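Local coordinates for protein apical membrane antigen 1 (Neospora caninum, PDB 4APL) that probably takes part in host-cell invasion by this apicomplexan parasite, as a component of the moving junction formed between parasite and host cell, at residues A[382-387]-A[396-401]. Sequence-based numbering, arbitrary orientation.
Sequences PETFGS and QKTSCV
Strand 384-385 pairs antiparallel with strand 394-401 and forms an outer edge of the small three-stranded sheet in the disulfide-rich C-terminal part of the ectodomain. Thr384 and Thr398 form a hydrogen-bonded pair, and the shortest of the three backbone bonds runs from Thr384 N to Thr398 O, 2.8 Å long and within the carbonyl plane, whereas the return bond from Thr398 N to Thr384 O is longer, 3.2 Å, and its donor stands above that plane. Gly386 N adds a third, long bond to Gln396 O at 3.3 Å. On the threonine face the two side chains lie side by side, Thr384 CG2 resting 3.4 Å from Thr398 OG1; Pro13 and Phe381 also touch the buried Thr398.

On the other face Phe385 and Lys397 pack side by side and are partly exposed. Lys397, with CG anti to its backbone N (chi1 176°), runs extended, so that its CG lies 3.6 Å from Phe385 CE1; Val410 of strand 404-411 touches both side chains. The contact loosens at the exposed Glu383, also extended, which crosses the lysine obliquely near the tip, where Glu383 OE2 stays 4.2 Å from Lys397 NZ, too far apart to count as a salt bridge. One residue past Ser399, Cys400 is tied to Cys376 by a disulfide. Main-chain hydrogen bonds and aliphatic-aromatic contact thus hold this short edge strand, while the carboxylate and ammonium probably add only a modest, solvent-weakened attraction.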
# COMPACT_ATOMS: atom_id res chain seq x y z
N PRO A 382 24.22 17.50 19.21
CA PRO A 382 25.51 16.93 19.58
C PRO A 382 25.63 15.43 19.24
O PRO A 382 24.62 14.72 19.14
CB PRO A 382 25.55 17.13 21.09
CG PRO A 382 24.11 17.09 21.50
CD PRO A 382 23.38 17.78 20.39
N GLU A 383 26.86 14.98 19.05
CA GLU A 383 27.15 13.57 18.87
C GLU A 383 26.85 12.79 20.16
O GLU A 383 27.03 13.30 21.26
CB GLU A 383 28.62 13.41 18.49
CG GLU A 383 29.02 12.02 18.03
CD GLU A 383 30.21 12.07 17.09
OE1 GLU A 383 30.13 12.80 16.08
OE2 GLU A 383 31.22 11.39 17.38
N THR A 384 26.41 11.55 20.02
CA THR A 384 25.99 10.78 21.17
C THR A 384 26.40 9.31 21.06
O THR A 384 26.49 8.76 19.96
CB THR A 384 24.48 10.95 21.42
OG1 THR A 384 24.26 11.27 22.80
CG2 THR A 384 23.68 9.70 21.01
N PHE A 385 26.68 8.69 22.20
CA PHE A 385 27.08 7.29 22.23
C PHE A 385 26.33 6.53 23.32
O PHE A 385 26.34 6.93 24.48
CB PHE A 385 28.57 7.18 22.47
CG PHE A 385 29.39 7.52 21.27
CD1 PHE A 385 29.64 6.56 20.31
CD2 PHE A 385 29.88 8.80 21.09
CE1 PHE A 385 30.40 6.86 19.18
CE2 PHE A 385 30.64 9.11 19.97
CZ PHE A 385 30.90 8.14 19.02
N GLY A 386 25.71 5.42 22.94
CA GLY A 386 25.00 4.59 23.91
C GLY A 386 25.93 3.63 24.62
O GLY A 386 27.14 3.60 24.38
N SER A 387 25.37 2.82 25.52
CA SER A 387 26.15 1.80 26.17
C SER A 387 26.31 0.61 25.24
O SER A 387 25.50 0.42 24.35
CB SER A 387 25.46 1.36 27.45
OG SER A 387 25.20 2.48 28.26
N GLN A 396 25.24 2.24 19.72
CA GLN A 396 24.62 3.26 18.90
C GLN A 396 25.53 4.50 18.77
O GLN A 396 26.19 4.90 19.73
CB GLN A 396 23.27 3.64 19.51
CG GLN A 396 22.51 4.73 18.77
CD GLN A 396 22.06 4.28 17.40
OE1 GLN A 396 22.28 4.96 16.39
NE2 GLN A 396 21.44 3.11 17.35
N LYS A 397 25.58 5.09 17.58
CA LYS A 397 26.20 6.40 17.41
C LYS A 397 25.32 7.37 16.63
O LYS A 397 25.14 7.23 15.41
CB LYS A 397 27.58 6.28 16.76
CG LYS A 397 28.24 7.61 16.46
CD LYS A 397 29.21 7.51 15.29
CE LYS A 397 30.15 8.69 15.24
NZ LYS A 397 31.40 8.31 14.52
N THR A 398 24.81 8.39 17.32
CA THR A 398 23.97 9.41 16.70
C THR A 398 24.73 10.72 16.53
O THR A 398 25.42 11.17 17.45
CB THR A 398 22.70 9.68 17.54
OG1 THR A 398 22.25 8.47 18.16
CG2 THR A 398 21.58 10.23 16.66
N SER A 399 24.61 11.33 15.35
CA SER A 399 25.23 12.63 15.08
C SER A 399 24.55 13.35 13.92
O SER A 399 23.59 12.84 13.34
CB SER A 399 26.72 12.48 14.82
OG SER A 399 26.94 11.80 13.60
N CYS A 400 25.04 14.54 13.58
CA CYS A 400 24.51 15.27 12.43
C CYS A 400 25.51 15.36 11.28
O CYS A 400 26.45 16.15 11.32
CB CYS A 400 24.00 16.66 12.82
SG CYS A 400 23.07 17.48 11.50
N VAL A 401 25.30 14.55 10.24
CA VAL A 401 26.19 14.52 9.10
C VAL A 401 25.50 15.07 7.86
O VAL A 401 24.52 14.50 7.38
CB VAL A 401 26.70 13.10 8.84
CG1 VAL A 401 27.52 13.05 7.55
CG2 VAL A 401 27.50 12.61 10.04